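Local structure of cation antiporter (Dietzia sp. DQ12-45-1b, 7D3U) at the interface of chains B and A and the interface of chains C and A. The protein serves as subunit E of the Mrp complex, a bacterial sodium/proton pump of the cell membrane. Residues are numbered along the deposited sequence; one frame, centred on the assembly and turned at random. Chains: chain A, Cation antiporter; chain B, Monovalent Na+/H+ antiporter subunit A; chain C, Monovalent Na+/H+ antiporter subunit G.

Contact 1: the interface of chains B and A. Residues chain B 786-787, 789-790; chain A 54, 57-58, 61, 72-76, 84.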
ATOM      1  N   ASP B 786     -30.938  37.279 -19.168  1.00 97.86           N
ATOM      2  CA  ASP B 786     -31.989  37.473 -20.154  1.00 97.86           C
ATOM      3  C   ASP B 786     -31.982  36.421 -21.252  1.00 97.86           C
ATOM      4  O   ASP B 786     -32.963  36.321 -21.995  1.00 97.86           O
ATOM      5  CB  ASP B 786     -31.863  38.863 -20.788  1.00 97.86           C
ATOM      6  CG  ASP B 786     -32.791  39.875 -20.155  1.00 97.86           C
ATOM      7  OD1 ASP B 786     -33.614  39.475 -19.304  1.00 97.86           O
ATOM      8  OD2 ASP B 786     -32.700  41.069 -20.507  1.00 97.86           O
ATOM      9  N   ASN B 787     -30.914  35.633 -21.369  1.00 90.81           N
ATOM     10  CA  ASN B 787     -30.778  34.673 -22.454  1.00 90.81           C
ATOM     11  C   ASN B 787     -30.970  33.228 -22.018  1.00 90.81           C
ATOM     12  O   ASN B 787     -31.035  32.346 -22.880  1.00 90.81           O
ATOM     13  CB  ASN B 787     -29.406  34.819 -23.120  1.00 90.81           C
ATOM     14  CG  ASN B 787     -29.395  34.304 -24.539  1.00 90.81           C
ATOM     15  OD1 ASN B 787     -30.445  34.113 -25.146  1.00 90.81           O
ATOM     16  ND2 ASN B 787     -28.206  34.079 -25.078  1.00 90.81           N
ATOM     17  N   VAL B 789     -33.630  32.234 -20.681  1.00 89.69           N
ATOM     18  CA  VAL B 789     -35.076  32.169 -20.497  1.00 89.69           C
ATOM     19  C   VAL B 789     -35.622  30.831 -20.969  1.00 89.69           C
ATOM     20  O   VAL B 789     -36.648  30.358 -20.465  1.00 89.69           O
ATOM     21  CB  VAL B 789     -35.755  33.348 -21.221  1.00 89.69           C
ATOM     22  CG1 VAL B 789     -35.664  33.182 -22.726  1.00 89.69           C
ATOM     23  CG2 VAL B 789     -37.200  33.474 -20.788  1.00 89.69           C
ATOM     24  N   PHE B 790     -34.953  30.194 -21.929  1.00 86.85           N
ATOM     25  CA  PHE B 790     -35.437  28.919 -22.443  1.00 86.85           C
ATOM     26  C   PHE B 790     -35.328  27.828 -21.388  1.00 86.85           C
ATOM     27  O   PHE B 790     -36.277  27.069 -21.166  1.00 86.85           O
ATOM     28  CB  PHE B 790     -34.663  28.536 -23.702  1.00 86.85           C
ATOM     29  CG  PHE B 790     -34.535  29.653 -24.691  1.00 86.85           C
ATOM     30  CD1 PHE B 790     -35.658  30.279 -25.194  1.00 86.85           C
ATOM     31  CD2 PHE B 790     -33.293  30.073 -25.125  1.00 86.85           C
ATOM     32  CE1 PHE B 790     -35.545  31.306 -26.103  1.00 86.85           C
ATOM     33  CE2 PHE B 790     -33.175  31.098 -26.036  1.00 86.85           C
ATOM     34  CZ  PHE B 790     -34.304  31.714 -26.525  1.00 86.85           C
TER
ATOM     35  N   GLU A  54     -42.261  34.952 -19.933  1.00 99.25           N
ATOM     36  CA  GLU A  54     -41.165  34.078 -20.335  1.00 99.25           C
ATOM     37  C   GLU A  54     -41.664  32.874 -21.122  1.00 99.25           C
ATOM     38  O   GLU A  54     -40.998  32.426 -22.060  1.00 99.25           O
ATOM     39  CB  GLU A  54     -40.382  33.623 -19.105  1.00 99.25           C
ATOM     40  CG  GLU A  54     -39.668  34.748 -18.382  1.00 99.25           C
ATOM     41  CD  GLU A  54     -38.772  34.250 -17.267  1.00 99.25           C
ATOM     42  OE1 GLU A  54     -38.937  33.086 -16.846  1.00 99.25           O
ATOM     43  OE2 GLU A  54     -37.899  35.021 -16.814  1.00 99.25           O
ATOM     44  N   VAL A  57     -42.367  33.508 -25.058  1.00 94.35           N
ATOM     45  CA  VAL A  57     -41.215  33.714 -25.929  1.00 94.35           C
ATOM     46  C   VAL A  57     -40.406  32.430 -26.073  1.00 94.35           C
ATOM     47  O   VAL A  57     -39.909  32.121 -27.162  1.00 94.35           O
ATOM     48  CB  VAL A  57     -40.351  34.883 -25.421  1.00 94.35           C
ATOM     49  CG1 VAL A  57     -40.018  34.714 -23.957  1.00 94.35           C
ATOM     50  CG2 VAL A  57     -39.084  35.003 -26.246  1.00 94.35           C
ATOM     51  N   THR A  58     -40.277  31.644 -25.001  1.00 92.78           N
ATOM     52  CA  THR A  58     -39.495  30.417 -25.125  1.00 92.78           C
ATOM     53  C   THR A  58     -40.230  29.381 -25.963  1.00 92.78           C
ATOM     54  O   THR A  58     -39.602  28.642 -26.730  1.00 92.78           O
ATOM     55  CB  THR A  58     -39.144  29.832 -23.758  1.00 92.78           C
ATOM     56  OG1 THR A  58     -38.494  28.570 -23.944  1.00 92.78           O
ATOM     57  CG2 THR A  58     -40.382  29.590 -22.951  1.00 92.78           C
ATOM     58  N   SER A  61     -39.765  30.445 -29.514  1.00 88.63           N
ATOM     59  CA  SER A  61     -38.435  30.080 -29.984  1.00 88.63           C
ATOM     60  C   SER A  61     -38.335  28.588 -30.269  1.00 88.63           C
ATOM     61  O   SER A  61     -37.724  28.180 -31.263  1.00 88.63           O
ATOM     62  CB  SER A  61     -37.386  30.500 -28.958  1.00 88.63           C
ATOM     63  OG  SER A  61     -36.230  29.688 -29.053  1.00 88.63           O
ATOM     64  N   THR A  72     -33.662  29.427 -33.524  1.00 84.33           N
ATOM     65  CA  THR A  72     -33.561  30.582 -32.642  1.00 84.33           C
ATOM     66  C   THR A  72     -32.286  30.475 -31.819  1.00 84.33           C
ATOM     67  O   THR A  72     -32.145  29.560 -31.004  1.00 84.33           O
ATOM     68  CB  THR A  72     -34.771  30.681 -31.720  1.00 84.33           C
ATOM     69  OG1 THR A  72     -35.965  30.774 -32.503  1.00 84.33           O
ATOM     70  CG2 THR A  72     -34.654  31.910 -30.842  1.00 84.33           C
ATOM     71  N   LEU A  73     -31.365  31.413 -32.028  1.00 83.26           N
ATOM     72  CA  LEU A  73     -30.092  31.362 -31.321  1.00 83.26           C
ATOM     73  C   LEU A  73     -30.248  31.782 -29.864  1.00 83.26           C
ATOM     74  O   LEU A  73     -29.819  31.064 -28.956  1.00 83.26           O
ATOM     75  CB  LEU A  73     -29.062  32.239 -32.032  1.00 83.26           C
ATOM     76  CG  LEU A  73     -28.125  31.503 -32.990  1.00 83.26           C
ATOM     77  CD1 LEU A  73     -28.911  30.828 -34.091  1.00 83.26           C
ATOM     78  CD2 LEU A  73     -27.118  32.460 -33.580  1.00 83.26           C
ATOM     79  N   GLY A  74     -30.862  32.935 -29.622  1.00 86.78           N
ATOM     80  CA  GLY A  74     -31.032  33.397 -28.260  1.00 86.78           C
ATOM     81  C   GLY A  74     -32.110  34.454 -28.180  1.00 86.78           C
ATOM     82  O   GLY A  74     -32.718  34.836 -29.180  1.00 86.78           O
ATOM     83  N   ALA A  75     -32.345  34.921 -26.956  1.00 92.40           N
ATOM     84  CA  ALA A  75     -33.375  35.910 -26.691  1.00 92.40           C
ATOM     85  C   ALA A  75     -32.846  36.956 -25.724  1.00 92.40           C
ATOM     86  O   ALA A  75     -32.044  36.658 -24.836  1.00 92.40           O
ATOM     87  CB  ALA A  75     -34.642  35.265 -26.119  1.00 92.40           C
ATOM     88  N   HIS A  76     -33.313  38.186 -25.910  1.00100.26           N
ATOM     89  CA  HIS A  76     -32.980  39.326 -25.068  1.00100.26           C
ATOM     90  C   HIS A  76     -33.870  40.484 -25.481  1.00100.26           C
ATOM     91  O   HIS A  76     -34.318  40.552 -26.629  1.00100.26           O
ATOM     92  CB  HIS A  76     -31.507  39.724 -25.198  1.00100.26           C
ATOM     93  CG  HIS A  76     -31.285  40.931 -26.053  1.00100.26           C
ATOM     94  ND1 HIS A  76     -31.510  40.932 -27.413  1.00100.26           N
ATOM     95  CD2 HIS A  76     -30.864  42.180 -25.741  1.00100.26           C
ATOM     96  CE1 HIS A  76     -31.233  42.127 -27.902  1.00100.26           C
ATOM     97  NE2 HIS A  76     -30.839  42.903 -26.908  1.00100.26           N
ATOM     98  N   TRP A  84     -39.602  41.481 -25.606  1.00 99.38           N
ATOM     99  CA  TRP A  84     -38.756  40.373 -26.030  1.00 99.38           C
ATOM    100  C   TRP A  84     -38.301  40.401 -27.483  1.00 99.38           C
ATOM    101  O   TRP A  84     -39.105  40.564 -28.404  1.00 99.38           O
ATOM    102  CB  TRP A  84     -39.216  38.963 -25.665  1.00 99.38           C
ATOM    103  CG  TRP A  84     -39.191  38.672 -24.206  1.00 99.38           C
ATOM    104  CD1 TRP A  84     -40.169  38.945 -23.299  1.00 99.38           C
ATOM    105  CD2 TRP A  84     -38.131  38.045 -23.478  1.00 99.38           C
ATOM    106  NE1 TRP A  84     -39.784  38.525 -22.048  1.00 99.38           N
ATOM    107  CE2 TRP A  84     -38.535  37.969 -22.133  1.00 99.38           C
ATOM    108  CE3 TRP A  84     -36.879  37.540 -23.834  1.00 99.38           C
ATOM    109  CZ2 TRP A  84     -37.733  37.410 -21.145  1.00 99.38           C
ATOM    110  CZ3 TRP A  84     -36.084  36.986 -22.853  1.00 99.38           C
ATOM    111  CH2 TRP A  84     -36.513  36.926 -21.524  1.00 99.38           C
TER
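This interface joins subunit A (chain B) and subunit E (chain A) of the Mrp complex. The polar part is a hydrogen bond from the backbone N of A:Ala75 to the side-chain amide oxygen OD1 of B:Asn787, 2.7 Å long. It is nearly straight, 164° at the hydrogen, but the donor stands above the carbonyl plane. B:Asn787 holds CG anti to its backbone N (chi1 -156°), which brings OD1 to the strand. The carbonyl O of A:Ala75 lies close to OD1 of B:Asn787 and to O of B:Asp786, but all three can only accept: these are model clashes and carry no weight.

The apolar part is built on two neighbours. B:Phe790 sends its ring between helix and strand of subunit E, with CG anti to the carbonyl carbon (chi1 -47°). Its CE1 meets CB of A:Ser61 at 3.5 Å, and its tip CZ meets CB of A:Ala75 at 3.6 Å. A:Thr58 slides past it in the opposite direction, OG1 alongside CA and CD1. CA of A:Thr58 and of A:Gly74 lie at the ring edge, in plane. B:Val789 meets A:Trp84 tip to tip, CG2 to CH2 of the indole at 3.6 Å. The same methyl crosses A:Glu54 obliquely, touching its aliphatic CB. Within subunit E, CG1 of A:Val57 sits over the centre of the indole face.

In the fold, the start of B helix 789-812 and the short helix 784-787 dock on A helix 54-66, strand 70-76 and A:Trp84.

Contact 2: the interface of chains C and A. Residues chain C 32-33, 36-37, 40, 102; chain A 40-42, 44, 89, 91.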
ATOM      1  N   PHE C  32     -23.643  19.963 -44.863  1.00 85.57           N
ATOM      2  CA  PHE C  32     -24.111  21.280 -44.453  1.00 85.57           C
ATOM      3  C   PHE C  32     -22.898  22.100 -44.033  1.00 85.57           C
ATOM      4  O   PHE C  32     -22.085  21.631 -43.217  1.00 85.57           O
ATOM      5  CB  PHE C  32     -25.128  21.199 -43.307  1.00 85.57           C
ATOM      6  CG  PHE C  32     -26.550  21.024 -43.766  1.00 85.57           C
ATOM      7  CD1 PHE C  32     -26.930  21.389 -45.043  1.00 85.57           C
ATOM      8  CD2 PHE C  32     -27.506  20.500 -42.917  1.00 85.57           C
ATOM      9  CE1 PHE C  32     -28.231  21.225 -45.466  1.00 85.57           C
ATOM     10  CE2 PHE C  32     -28.808  20.334 -43.335  1.00 85.57           C
ATOM     11  CZ  PHE C  32     -29.170  20.699 -44.610  1.00 85.57           C
ATOM     12  N   PRO C  33     -22.737  23.318 -44.554  1.00 88.82           N
ATOM     13  CA  PRO C  33     -21.473  24.035 -44.325  1.00 88.82           C
ATOM     14  C   PRO C  33     -21.340  24.613 -42.929  1.00 88.82           C
ATOM     15  O   PRO C  33     -20.245  24.581 -42.355  1.00 88.82           O
ATOM     16  CB  PRO C  33     -21.506  25.132 -45.396  1.00 88.82           C
ATOM     17  CG  PRO C  33     -22.959  25.400 -45.596  1.00 88.82           C
ATOM     18  CD  PRO C  33     -23.676  24.092 -45.385  1.00 88.82           C
ATOM     19  N   TYR C  36     -24.749  26.514 -37.734  1.00 86.53           N
ATOM     20  CA  TYR C  36     -26.111  26.972 -37.503  1.00 86.53           C
ATOM     21  C   TYR C  36     -27.092  26.292 -38.444  1.00 86.53           C
ATOM     22  O   TYR C  36     -28.235  26.025 -38.062  1.00 86.53           O
ATOM     23  CB  TYR C  36     -26.170  28.490 -37.646  1.00 86.53           C
ATOM     24  CG  TYR C  36     -25.037  29.176 -36.925  1.00 86.53           C
ATOM     25  CD1 TYR C  36     -25.072  29.354 -35.551  1.00 86.53           C
ATOM     26  CD2 TYR C  36     -23.923  29.626 -37.614  1.00 86.53           C
ATOM     27  CE1 TYR C  36     -24.038  29.970 -34.888  1.00 86.53           C
ATOM     28  CE2 TYR C  36     -22.884  30.242 -36.959  1.00 86.53           C
ATOM     29  CZ  TYR C  36     -22.946  30.411 -35.596  1.00 86.53           C
ATOM     30  OH  TYR C  36     -21.910  31.026 -34.938  1.00 86.53           O
ATOM     31  N   VAL C  37     -26.668  26.004 -39.676  1.00 85.09           N
ATOM     32  CA  VAL C  37     -27.483  25.172 -40.556  1.00 85.09           C
ATOM     33  C   VAL C  37     -27.619  23.773 -39.974  1.00 85.09           C
ATOM     34  O   VAL C  37     -28.709  23.184 -39.966  1.00 85.09           O
ATOM     35  CB  VAL C  37     -26.882  25.142 -41.972  1.00 85.09           C
ATOM     36  CG1 VAL C  37     -27.719  24.269 -42.881  1.00 85.09           C
ATOM     37  CG2 VAL C  37     -26.780  26.545 -42.531  1.00 85.09           C
ATOM     38  N   SER C  40     -29.982  23.970 -37.050  1.00 85.81           N
ATOM     39  CA  SER C  40     -31.345  24.206 -37.511  1.00 85.81           C
ATOM     40  C   SER C  40     -31.962  22.942 -38.089  1.00 85.81           C
ATOM     41  O   SER C  40     -33.172  22.729 -37.960  1.00 85.81           O
ATOM     42  CB  SER C  40     -31.361  25.326 -38.550  1.00 85.81           C
ATOM     43  OG  SER C  40     -30.698  24.927 -39.734  1.00 85.81           O
ATOM     44  N   ALA C 102     -21.284  31.589 -47.427  1.00 96.44           N
ATOM     45  CA  ALA C 102     -22.517  31.880 -48.154  1.00 96.44           C
ATOM     46  C   ALA C 102     -23.616  32.323 -47.192  1.00 96.44           C
ATOM     47  O   ALA C 102     -24.642  31.668 -47.026  1.00 96.44           O
ATOM     48  CB  ALA C 102     -22.952  30.662 -48.964  1.00 96.44           C
TER
ATOM     49  N   ILE A  40     -29.010  26.716 -50.206  1.00 98.05           N
ATOM     50  CA  ILE A  40     -29.193  27.142 -48.825  1.00 98.05           C
ATOM     51  C   ILE A  40     -28.563  28.520 -48.686  1.00 98.05           C
ATOM     52  O   ILE A  40     -27.410  28.727 -49.083  1.00 98.05           O
ATOM     53  CB  ILE A  40     -28.585  26.136 -47.831  1.00 98.05           C
ATOM     54  CG1 ILE A  40     -27.080  25.995 -48.053  1.00 98.05           C
ATOM     55  CG2 ILE A  40     -29.258  24.781 -47.963  1.00 98.05           C
ATOM     56  CD1 ILE A  40     -26.375  25.193 -46.983  1.00 98.05           C
ATOM     57  N   THR A  41     -29.327  29.466 -48.147  1.00 96.39           N
ATOM     58  CA  THR A  41     -28.903  30.861 -48.039  1.00 96.39           C
ATOM     59  C   THR A  41     -29.114  31.327 -46.608  1.00 96.39           C
ATOM     60  O   THR A  41     -30.028  32.108 -46.321  1.00 96.39           O
ATOM     61  CB  THR A  41     -29.670  31.736 -49.028  1.00 96.39           C
ATOM     62  OG1 THR A  41     -31.033  31.294 -49.094  1.00 96.39           O
ATOM     63  CG2 THR A  41     -29.057  31.617 -50.412  1.00 96.39           C
ATOM     64  N   PRO A  42     -28.285  30.857 -45.678  1.00 93.74           N
ATOM     65  CA  PRO A  42     -28.515  31.170 -44.264  1.00 93.74           C
ATOM     66  C   PRO A  42     -28.391  32.658 -43.985  1.00 93.74           C
ATOM     67  O   PRO A  42     -27.615  33.375 -44.620  1.00 93.74           O
ATOM     68  CB  PRO A  42     -27.423  30.376 -43.541  1.00 93.74           C
ATOM     69  CG  PRO A  42     -26.386  30.125 -44.570  1.00 93.74           C
ATOM     70  CD  PRO A  42     -27.111  29.991 -45.867  1.00 93.74           C
ATOM     71  N   PHE A  44     -29.046  35.619 -40.465  1.00 90.73           N
ATOM     72  CA  PHE A  44     -29.467  35.931 -39.109  1.00 90.73           C
ATOM     73  C   PHE A  44     -30.384  37.143 -39.118  1.00 90.73           C
ATOM     74  O   PHE A  44     -30.256  38.035 -39.958  1.00 90.73           O
ATOM     75  CB  PHE A  44     -28.258  36.195 -38.213  1.00 90.73           C
ATOM     76  CG  PHE A  44     -27.313  35.037 -38.114  1.00 90.73           C
ATOM     77  CD1 PHE A  44     -26.361  34.817 -39.092  1.00 90.73           C
ATOM     78  CD2 PHE A  44     -27.374  34.167 -37.042  1.00 90.73           C
ATOM     79  CE1 PHE A  44     -25.491  33.754 -39.004  1.00 90.73           C
ATOM     80  CE2 PHE A  44     -26.504  33.103 -36.952  1.00 90.73           C
ATOM     81  CZ  PHE A  44     -25.562  32.897 -37.933  1.00 90.73           C
ATOM     82  N   HIS A  89     -31.988  32.319 -36.951  1.00 87.77           N
ATOM     83  CA  HIS A  89     -31.167  31.957 -38.096  1.00 87.77           C
ATOM     84  C   HIS A  89     -32.025  31.162 -39.067  1.00 87.77           C
ATOM     85  O   HIS A  89     -32.729  30.234 -38.655  1.00 87.77           O
ATOM     86  CB  HIS A  89     -29.955  31.139 -37.651  1.00 87.77           C
ATOM     87  CG  HIS A  89     -29.173  30.550 -38.780  1.00 87.77           C
ATOM     88  ND1 HIS A  89     -29.485  29.333 -39.345  1.00 87.77           N
ATOM     89  CD2 HIS A  89     -28.083  31.004 -39.440  1.00 87.77           C
ATOM     90  CE1 HIS A  89     -28.624  29.067 -40.310  1.00 87.77           C
ATOM     91  NE2 HIS A  89     -27.762  30.064 -40.386  1.00 87.77           N
ATOM     92  N   MET A  91     -32.447  29.207 -42.959  1.00 95.58           N
ATOM     93  CA  MET A  91     -31.928  28.636 -44.192  1.00 95.58           C
ATOM     94  C   MET A  91     -32.914  28.860 -45.331  1.00 95.58           C
ATOM     95  O   MET A  91     -34.124  28.964 -45.115  1.00 95.58           O
ATOM     96  CB  MET A  91     -31.658  27.141 -44.027  1.00 95.58           C
ATOM     97  CG  MET A  91     -31.075  26.762 -42.682  1.00 95.58           C
ATOM     98  SD  MET A  91     -31.433  25.051 -42.240  1.00 95.58           S
ATOM     99  CE  MET A  91     -31.337  24.258 -43.842  1.00 95.58           C
TER
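Subunit G (chain C) meets subunit E (chain A) here through a mainly apolar interface of the Mrp complex. C:Tyr36 can be followed outward. Its CB lies over the centre of the A:His89 imidazole face, 3.5 Å from the ring centroid, a CH-pi contact. Its CG is 3.9 Å from CZ of A:Phe44. CD2 comes nearer the same CZ, at 3.7 Å, and CE2 also packs against it. The two rings are edge-to-face, with planes at 81°: CZ of A:Phe44 points at the tyrosine face, toward its rim.

A:His89 has CG anti to its backbone N (chi1 171°), which lays the imidazole flat under CB of C:Tyr36. Its CD2 also covers one face of A:Phe44, so it steadies that ring. An alanine here would remove the imidazole and would probably weaken the seat of C:Tyr36 and loosen A:Phe44.

C:Val37 is the next side chain along. Its CG1 touches the A:Met91 methyl CE at 3.7 Å, and its CG2 meets CE1 of A:His89 at 3.8 Å. CG2 also faces CB of A:Pro42. The hydroxyl OG of C:Ser40 turns back to the carbonyl O of C:Val37 in a 2.7 Å hydrogen bond within the helix. C:Ser40 lies against SD of A:Met91, modelled too tightly for the spacing to carry weight. C:Pro33 and A:Ile40 meet tip to tip, ring against CD1.

In the fold, the first turns of C helix 35-60, the loop before it and C:Ala102 face A residues 40-42, strand 43-48, the end of strand 85-90 and A:Met91 just beyond it.

The C-alpha centres of contact 1 and contact 2 are about 20 Å apart. They share no residue, but both use subunit E. Contact 1 takes helix 54-66, strand 70-76 and the residue just before strand 85-90. Contact 2 takes strand 43-48, the loop ahead of it, the far end of strand 85-90 and A:Met91 just beyond it. Strand 85-90 therefore runs from one site to the other and joins them. Subunit E meets subunit A beside the start of that strand and subunit G beside its end, each mainly near the start of a long helix. It probably ties the two subunits together within the six-chain assembly.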